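Local coordinates for extracellular solute-binding protein, family 1 (Bifidobacterium longum subsp. infantis ATCC 15697, PDB 3QUF), which probably binds a solute, likely a carbohydrate, outside the cell and hands it to an ABC-type transporter for uptake, at residues A[30-36]-A[57-63]; A[85-91]-A[301-306]; A[106-111]-A[318-322]. All blocks are in the same frame, centred on the assembly; numbering follows the deposited sequence.

Contact 1 (A[30-36]-A[57-63])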
# COMPACT_ATOMS: atom_id res chain seq x y z
N THR A 30 -27.40 -13.14 -19.16
CA THR A 30 -26.57 -13.94 -18.29
C THR A 30 -26.56 -13.29 -16.92
O THR A 30 -26.22 -12.12 -16.80
CB THR A 30 -25.12 -13.97 -18.82
OG1 THR A 30 -25.11 -14.61 -20.12
CG2 THR A 30 -24.20 -14.75 -17.85
N LYS A 31 -26.95 -14.06 -15.92
CA LYS A 31 -26.94 -13.60 -14.53
C LYS A 31 -25.59 -13.89 -13.87
O LYS A 31 -25.19 -15.05 -13.84
CB LYS A 31 -28.02 -14.34 -13.76
CG LYS A 31 -29.42 -14.12 -14.30
CD LYS A 31 -30.45 -14.66 -13.33
CE LYS A 31 -30.11 -14.27 -11.90
NZ LYS A 31 -30.31 -12.83 -11.63
N ILE A 32 -24.94 -12.88 -13.33
CA ILE A 32 -23.71 -13.06 -12.53
C ILE A 32 -23.82 -12.34 -11.19
O ILE A 32 -24.70 -11.47 -11.03
CB ILE A 32 -22.44 -12.62 -13.27
CG1 ILE A 32 -22.52 -11.15 -13.75
CG2 ILE A 32 -22.21 -13.58 -14.46
CD1 ILE A 32 -21.20 -10.62 -14.36
N SER A 33 -22.98 -12.74 -10.24
CA SER A 33 -22.94 -12.13 -8.93
C SER A 33 -21.57 -11.58 -8.62
O SER A 33 -20.56 -12.04 -9.15
CB SER A 33 -23.36 -13.12 -7.85
OG SER A 33 -22.57 -14.28 -7.95
N PHE A 34 -21.54 -10.58 -7.75
CA PHE A 34 -20.30 -9.93 -7.32
C PHE A 34 -20.41 -9.76 -5.83
O PHE A 34 -21.38 -9.14 -5.38
CB PHE A 34 -20.17 -8.59 -8.03
CG PHE A 34 -19.00 -7.70 -7.61
CD1 PHE A 34 -17.84 -8.18 -7.05
CD2 PHE A 34 -19.11 -6.33 -7.81
CE1 PHE A 34 -16.81 -7.30 -6.66
CE2 PHE A 34 -18.10 -5.46 -7.43
CZ PHE A 34 -16.98 -5.93 -6.86
N TYR A 35 -19.53 -10.41 -5.08
CA TYR A 35 -19.47 -10.19 -3.63
C TYR A 35 -18.32 -9.23 -3.44
O TYR A 35 -17.16 -9.59 -3.58
CB TYR A 35 -19.24 -11.48 -2.86
CG TYR A 35 -19.34 -11.29 -1.37
CD1 TYR A 35 -20.41 -10.60 -0.82
CD2 TYR A 35 -18.40 -11.77 -0.51
CE1 TYR A 35 -20.53 -10.41 0.56
CE2 TYR A 35 -18.50 -11.59 0.88
CZ TYR A 35 -19.56 -10.90 1.39
OH TYR A 35 -19.74 -10.72 2.74
N SER A 36 -18.67 -7.98 -3.15
CA SER A 36 -17.73 -6.85 -3.18
C SER A 36 -17.15 -6.45 -1.81
O SER A 36 -17.88 -6.26 -0.85
CB SER A 36 -18.44 -5.64 -3.77
OG SER A 36 -17.62 -4.49 -3.78
N ILE A 57 -26.43 -8.57 -19.48
CA ILE A 57 -25.84 -9.08 -18.23
C ILE A 57 -26.59 -8.52 -17.05
O ILE A 57 -26.79 -7.30 -16.97
CB ILE A 57 -24.35 -8.76 -18.14
CG1 ILE A 57 -23.64 -9.39 -19.35
CG2 ILE A 57 -23.73 -9.22 -16.72
CD1 ILE A 57 -22.20 -9.03 -19.52
N THR A 58 -27.04 -9.41 -16.17
CA THR A 58 -27.67 -9.02 -14.93
C THR A 58 -26.65 -9.23 -13.82
O THR A 58 -26.27 -10.37 -13.58
CB THR A 58 -28.91 -9.91 -14.63
OG1 THR A 58 -29.90 -9.76 -15.68
CG2 THR A 58 -29.53 -9.53 -13.26
N LEU A 59 -26.27 -8.16 -13.13
CA LEU A 59 -25.27 -8.24 -12.06
C LEU A 59 -25.93 -8.05 -10.69
O LEU A 59 -26.59 -7.04 -10.45
CB LEU A 59 -24.19 -7.21 -12.32
CG LEU A 59 -23.03 -7.12 -11.34
CD1 LEU A 59 -22.31 -8.46 -11.22
CD2 LEU A 59 -21.98 -6.01 -11.70
N ASP A 60 -25.85 -9.08 -9.86
CA ASP A 60 -26.36 -9.05 -8.47
C ASP A 60 -25.16 -8.79 -7.58
O ASP A 60 -24.25 -9.61 -7.51
CB ASP A 60 -27.01 -10.39 -8.11
CG ASP A 60 -27.52 -10.44 -6.66
OD1 ASP A 60 -27.83 -9.38 -6.08
OD2 ASP A 60 -27.63 -11.54 -6.09
N VAL A 61 -25.16 -7.64 -6.90
CA VAL A 61 -24.06 -7.24 -6.06
C VAL A 61 -24.42 -7.29 -4.60
O VAL A 61 -25.48 -6.78 -4.21
CB VAL A 61 -23.55 -5.83 -6.41
CG1 VAL A 61 -22.27 -5.47 -5.61
CG2 VAL A 61 -23.28 -5.72 -7.89
N GLN A 62 -23.57 -7.95 -3.81
CA GLN A 62 -23.59 -7.89 -2.36
C GLN A 62 -22.33 -7.23 -1.82
O GLN A 62 -21.23 -7.32 -2.38
CB GLN A 62 -23.82 -9.27 -1.77
CG GLN A 62 -25.11 -9.88 -2.32
CD GLN A 62 -25.83 -10.81 -1.34
OE1 GLN A 62 -25.46 -11.96 -1.18
NE2 GLN A 62 -26.91 -10.30 -0.70
N TYR A 63 -22.50 -6.51 -0.72
CA TYR A 63 -21.43 -5.63 -0.22
C TYR A 63 -20.95 -6.16 1.14
O TYR A 63 -21.77 -6.56 1.99
CB TYR A 63 -21.93 -4.18 -0.20
CG TYR A 63 -22.40 -3.60 -1.55
CD1 TYR A 63 -21.53 -2.93 -2.36
CD2 TYR A 63 -23.75 -3.68 -2.00
CE1 TYR A 63 -21.92 -2.40 -3.61
CE2 TYR A 63 -24.14 -3.13 -3.26
CZ TYR A 63 -23.20 -2.49 -4.05
OH TYR A 63 -23.50 -1.92 -5.31
O HOH W 1 -21.85 -9.42 3.62
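Ile32 lies against Ile57 and Leu59 where strands 30-36 and 57-63 run parallel, in step residue for residue. Its CB rests on Thr85 OG1 at 3.5 Å. With chi1 at 56°, CG1 is tucked between the backbone N and the carbonyl carbon, a position that turns it over the neighbouring strand: it meets Leu59 CD1 at 3.7 Å and, just as closely, CG2 of Ile57. The tip, CD1, bears on Ile57 CG2 at 3.7 Å. With alanine in place of Ile32, CG1 and CD1 go, and Ile57 CG2 and Leu59 CD1 would probably be left without the partner that fills the space between them. The main chain of Ile32 is gripped from both ends, its N donating to Thr58 O and its O accepting from Asp60 N. Four more bonds of this kind, from Thr58 N to Thr30 O at one end and Ser36 N to Gln62 O at the other, complete the pairing. Leu59 CD1 also reaches Phe34 CB at 3.8 Å, and the Phe34 side chain runs alongside Val61, CD2 to CG1 3.9 Å. On the other face of the sheet Gln62 CB sits in plane at the edge of the Tyr35 ring, 3.8 Å from CD1. Tyr35 OH is hydrogen-bonded to Thr73 OG1 and to a water that donates in turn to Tyr63 O, while Gln62 OE1 accepts from Arg77 NH1. These are the two strands of a beta-alpha-beta unit, joined through helix 40-53, which covers Leu59 and Val61. Helix 311-324 packs on Ile32 and Ile57, helix 67-79 supplies Tyr70, Thr73 and Arg77 around Tyr35, and strand 86-89 flanks the far side of strand 30-36.

Contact 2 (A[85-91]-A[301-306])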
# COMPACT_ATOMS: atom_id res chain seq x y z
N THR A 85 -19.60 -14.93 -8.76
CA THR A 85 -18.84 -14.90 -10.00
C THR A 85 -17.60 -14.02 -9.95
O THR A 85 -16.56 -14.32 -10.59
CB THR A 85 -19.72 -14.45 -11.18
OG1 THR A 85 -21.07 -14.89 -11.02
CG2 THR A 85 -19.14 -14.96 -12.48
N ILE A 86 -17.74 -12.87 -9.29
CA ILE A 86 -16.69 -11.90 -9.13
C ILE A 86 -16.53 -11.62 -7.64
O ILE A 86 -17.51 -11.61 -6.88
CB ILE A 86 -17.00 -10.60 -9.85
CG1 ILE A 86 -17.29 -10.82 -11.32
CG2 ILE A 86 -15.84 -9.59 -9.67
CD1 ILE A 86 -18.32 -9.87 -11.92
N PHE A 87 -15.30 -11.46 -7.23
CA PHE A 87 -14.98 -11.19 -5.84
C PHE A 87 -13.62 -10.49 -5.74
O PHE A 87 -12.91 -10.31 -6.75
CB PHE A 87 -15.06 -12.46 -4.99
CG PHE A 87 -14.22 -13.57 -5.50
CD1 PHE A 87 -12.88 -13.65 -5.19
CD2 PHE A 87 -14.78 -14.51 -6.38
CE1 PHE A 87 -12.09 -14.69 -5.74
CE2 PHE A 87 -13.99 -15.53 -6.90
CZ PHE A 87 -12.65 -15.59 -6.59
N ASN A 88 -13.22 -10.14 -4.53
CA ASN A 88 -11.96 -9.44 -4.34
C ASN A 88 -10.91 -10.23 -3.60
O ASN A 88 -11.22 -10.93 -2.63
CB ASN A 88 -12.22 -8.13 -3.57
CG ASN A 88 -12.97 -7.10 -4.38
OD1 ASN A 88 -14.10 -6.74 -4.06
ND2 ASN A 88 -12.35 -6.63 -5.50
N LEU A 89 -9.67 -10.11 -4.08
CA LEU A 89 -8.50 -10.60 -3.40
C LEU A 89 -7.93 -9.42 -2.64
O LEU A 89 -7.50 -8.43 -3.23
CB LEU A 89 -7.49 -11.14 -4.39
CG LEU A 89 -7.96 -12.32 -5.25
CD1 LEU A 89 -6.87 -12.72 -6.24
CD2 LEU A 89 -8.36 -13.52 -4.42
N THR A 90 -7.99 -9.51 -1.33
CA THR A 90 -7.54 -8.44 -0.48
C THR A 90 -6.17 -8.78 0.08
O THR A 90 -5.68 -9.90 -0.09
CB THR A 90 -8.48 -8.20 0.66
OG1 THR A 90 -8.36 -9.23 1.68
CG2 THR A 90 -9.96 -8.13 0.15
N MSE A 91 -5.56 -7.84 0.81
CA MSE A 91 -4.25 -8.14 1.39
C MSE A 91 -4.32 -9.20 2.47
O MSE A 91 -3.31 -9.89 2.77
CB MSE A 91 -3.58 -6.85 1.91
CG MSE A 91 -3.35 -5.79 0.80
SE MSE A 91 -2.25 -6.39 -0.70
CE MSE A 91 -3.67 -6.83 -2.04
N GLN A 301 -6.70 -3.59 -3.30
CA GLN A 301 -7.21 -4.93 -3.60
C GLN A 301 -7.21 -5.29 -5.10
O GLN A 301 -6.84 -4.49 -5.95
CB GLN A 301 -8.62 -5.13 -3.02
CG GLN A 301 -8.94 -4.35 -1.80
CD GLN A 301 -7.90 -4.36 -0.75
OE1 GLN A 301 -7.22 -5.36 -0.48
NE2 GLN A 301 -7.70 -3.16 -0.15
N GLY A 302 -7.56 -6.52 -5.36
CA GLY A 302 -7.63 -7.06 -6.72
C GLY A 302 -9.01 -7.62 -6.98
O GLY A 302 -9.75 -7.95 -6.05
N PHE A 303 -9.35 -7.72 -8.26
CA PHE A 303 -10.60 -8.33 -8.70
C PHE A 303 -10.33 -9.67 -9.33
O PHE A 303 -9.40 -9.80 -10.11
CB PHE A 303 -11.29 -7.42 -9.70
CG PHE A 303 -11.76 -6.13 -9.10
CD1 PHE A 303 -10.86 -5.11 -8.82
CD2 PHE A 303 -13.09 -5.95 -8.74
CE1 PHE A 303 -11.30 -3.93 -8.19
CE2 PHE A 303 -13.50 -4.78 -8.12
CZ PHE A 303 -12.60 -3.79 -7.85
N ALA A 304 -11.16 -10.65 -9.02
CA ALA A 304 -11.00 -12.02 -9.47
C ALA A 304 -12.34 -12.59 -9.92
O ALA A 304 -13.43 -12.08 -9.54
CB ALA A 304 -10.42 -12.86 -8.32
N ILE A 305 -12.26 -13.61 -10.76
CA ILE A 305 -13.42 -14.33 -11.26
C ILE A 305 -13.38 -15.78 -10.69
O ILE A 305 -12.33 -16.37 -10.54
CB ILE A 305 -13.40 -14.35 -12.83
CG1 ILE A 305 -13.43 -12.93 -13.39
CG2 ILE A 305 -14.54 -15.20 -13.38
CD1 ILE A 305 -13.28 -12.81 -14.90
N ALA A 306 -14.56 -16.33 -10.40
CA ALA A 306 -14.70 -17.70 -9.87
C ALA A 306 -14.28 -18.70 -10.95
O ALA A 306 -14.78 -18.65 -12.09
CB ALA A 306 -16.13 -17.98 -9.48
O HOH W 2 -6.55 -5.45 2.04
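Thr85 O receives the backbone N of Ala306 at 2.8 Å, opening a run of antiparallel pairing between strands 86-89 and 302-305. Ile86, in a non-hydrogen-bonded pair with Ile305, touches Ala304 O through CG2. Phe87 makes the reciprocal pair, N to Ala304 O and O from Ala304 N. A chi1 of 55° folds its ring back over the partner strand, where CE1 presses on Ala304 CB at 3.6 Å, CE2 comes near Ala306 N, and Ala304 O lies over one face toward the rim. Asn88 follows on the other side of the sheet: ND2 donates to Gly302 O at 3.0 Å and stands over the centre of the Phe303 ring, 3.3 Å above its plane, with amide and ring planes 75° apart. Its OD1 is taken by Tyr37 N. Leu89 N also reaches Gly302 O, from the opposite face of the carbonyl, and Leu89 O takes Gly302 N; Leu89 CG lies 4.0 Å from Ala304 CB. At Thr90, CB approaches Gln301 OE1 at 3.3 Å. Met91, a selenomethionine, gives that oxygen a weak bond from its N, and a water joins the same two atoms. Gly302 O is thus gripped twice in a buried setting. That carbonyl and the Phe303 ring hold Asn88 ND2 from directions roughly at right angles, so with Tyr37 N on OD1 the amide's rotation is probably fixed; the paired backbone bonds set the register.

Contact 3 (A[106-111]-A[318-322])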
# COMPACT_ATOMS: atom_id res chain seq x y z
N ILE A 106 -6.49 -15.87 -15.13
CA ILE A 106 -6.77 -14.81 -16.10
C ILE A 106 -5.50 -14.35 -16.81
O ILE A 106 -5.49 -13.32 -17.51
CB ILE A 106 -7.61 -13.68 -15.47
CG1 ILE A 106 -6.89 -13.08 -14.26
CG2 ILE A 106 -9.03 -14.22 -15.12
CD1 ILE A 106 -7.59 -11.79 -13.75
N SER A 107 -4.46 -15.17 -16.72
CA SER A 107 -3.19 -14.87 -17.41
C SER A 107 -3.46 -14.56 -18.89
O SER A 107 -4.20 -15.28 -19.55
CB SER A 107 -2.24 -16.06 -17.33
OG SER A 107 -1.96 -16.43 -16.01
N GLY A 108 -2.85 -13.50 -19.37
CA GLY A 108 -2.85 -13.16 -20.80
C GLY A 108 -4.12 -12.49 -21.31
O GLY A 108 -4.23 -12.22 -22.51
N GLU A 109 -5.11 -12.30 -20.44
CA GLU A 109 -6.37 -11.74 -20.91
C GLU A 109 -6.15 -10.30 -21.38
O GLU A 109 -5.37 -9.53 -20.79
CB GLU A 109 -7.45 -11.79 -19.84
CG GLU A 109 -7.99 -13.17 -19.56
CD GLU A 109 -8.93 -13.75 -20.62
OE1 GLU A 109 -9.39 -13.00 -21.52
OE2 GLU A 109 -9.27 -14.96 -20.53
N ASP A 110 -6.84 -9.93 -22.46
CA ASP A 110 -6.66 -8.60 -23.04
C ASP A 110 -7.10 -7.48 -22.09
O ASP A 110 -6.60 -6.35 -22.17
CB ASP A 110 -7.45 -8.47 -24.36
CG ASP A 110 -6.87 -9.27 -25.48
OD1 ASP A 110 -5.68 -9.70 -25.43
OD2 ASP A 110 -7.61 -9.45 -26.47
N PHE A 111 -8.05 -7.76 -21.19
CA PHE A 111 -8.50 -6.76 -20.24
C PHE A 111 -7.45 -6.35 -19.19
O PHE A 111 -7.63 -5.36 -18.47
CB PHE A 111 -9.84 -7.16 -19.59
CG PHE A 111 -9.81 -8.43 -18.74
CD1 PHE A 111 -9.22 -8.46 -17.49
CD2 PHE A 111 -10.45 -9.57 -19.19
CE1 PHE A 111 -9.21 -9.61 -16.74
CE2 PHE A 111 -10.48 -10.69 -18.44
CZ PHE A 111 -9.86 -10.73 -17.21
N LYS A 318 -15.70 -11.44 -17.27
CA LYS A 318 -14.59 -10.83 -17.99
C LYS A 318 -14.99 -9.46 -18.56
O LYS A 318 -14.16 -8.54 -18.60
CB LYS A 318 -14.09 -11.74 -19.10
CG LYS A 318 -13.38 -12.97 -18.53
CD LYS A 318 -12.90 -13.93 -19.64
CE LYS A 318 -12.23 -15.17 -19.11
NZ LYS A 318 -11.96 -16.14 -20.22
N LYS A 319 -16.24 -9.33 -19.03
CA LYS A 319 -16.71 -8.00 -19.48
C LYS A 319 -16.75 -6.98 -18.34
O LYS A 319 -16.47 -5.80 -18.54
CB LYS A 319 -18.09 -8.10 -20.15
CG LYS A 319 -18.02 -8.73 -21.52
CD LYS A 319 -19.40 -8.67 -22.20
CE LYS A 319 -19.40 -9.28 -23.60
NZ LYS A 319 -20.60 -8.81 -24.39
N PHE A 320 -17.07 -7.41 -17.13
CA PHE A 320 -17.04 -6.54 -15.97
C PHE A 320 -15.61 -6.09 -15.62
O PHE A 320 -15.35 -4.90 -15.46
CB PHE A 320 -17.69 -7.18 -14.77
CG PHE A 320 -17.74 -6.27 -13.58
CD1 PHE A 320 -18.57 -5.16 -13.56
CD2 PHE A 320 -16.93 -6.51 -12.48
CE1 PHE A 320 -18.58 -4.33 -12.47
CE2 PHE A 320 -16.97 -5.70 -11.37
CZ PHE A 320 -17.78 -4.61 -11.35
N LEU A 321 -14.67 -7.04 -15.64
CA LEU A 321 -13.25 -6.68 -15.41
C LEU A 321 -12.74 -5.75 -16.49
O LEU A 321 -12.01 -4.79 -16.19
CB LEU A 321 -12.39 -7.94 -15.24
CG LEU A 321 -12.33 -8.44 -13.77
CD1 LEU A 321 -13.59 -8.92 -13.22
CD2 LEU A 321 -11.27 -9.58 -13.64
N ALA A 322 -13.15 -5.97 -17.72
CA ALA A 322 -12.77 -5.10 -18.82
C ALA A 322 -13.31 -3.70 -18.64
O ALA A 322 -12.63 -2.73 -18.98
CB ALA A 322 -13.24 -5.68 -20.16
O HOH W 3 -11.16 -14.44 -22.85
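The Phe111 ring is sandwiched between Leu321 CB, lying 4.1 Å from its centroid in a CH-pi contact, and Glu109 CB on the opposite face; both are offset toward the rim. Phe111 CE1 touches Leu321 CD2 at 3.7 Å, and Phe111 CE2 meets Lys318 CG obliquely at 3.7 Å. A chi1 of 63° places the ring between its own backbone N and carbonyl carbon and sends it down onto the helix, while CB rests on Ala322 CB at 3.8 Å. Lys318, extended beyond CG, crosses the Phe111 side chain at about a right angle and carries its ammonium to the Glu109 carboxylate. There NZ forms a salt bridge with OE2 at 3.0 Å, approaching from above the carboxylate plane, 40° out of it. A water donates to Glu109 OE1 and accepts from Lys318 NZ, so both carboxylate oxygens are linked to the one lysine. The bend in Glu109 at chi2 brings its acid group back toward the lysine. Ile106 CD1 adds a looser touch on Leu321 CD2. Beyond the ring, Phe111 O accepts from Asn325 ND2, just past the helix end. A type II beta turn, residues 106-109, closed by Glu109 N to Ile106 O and with Gly108 at its third position, leads into a short 3-10 segment. The loop is fixed to helix 311-324, largely by Phe111 packing and a salt bridge, in an alpha/beta lobe of the solute-binding-protein fold.

In the fold
Contacts 1 and 2 extend a single sheet, since strands 30-36 and 86-89 are neighbours: Ser33 O and Tyr35 N probably hydrogen-bond to Ile86. Contact 2 is the buried one, its centre about 17 Å from the chain centre against about 27 Å for contact 1, whose polar face includes exposed residues. Contact 1 joins strands close in sequence, whereas contacts 2 and 3 tie together parts some 210 residues apart. Contact 3, partly buried, joins a loop to the helix 311-324 that packs on the sheet: its Phe320 packs on Leu59, Phe34 and Ile86, and Leu321 on Ile305. Main-chain bonding dominates the two strand pairs; side-chain packing and one salt bridge carry most of contact 3.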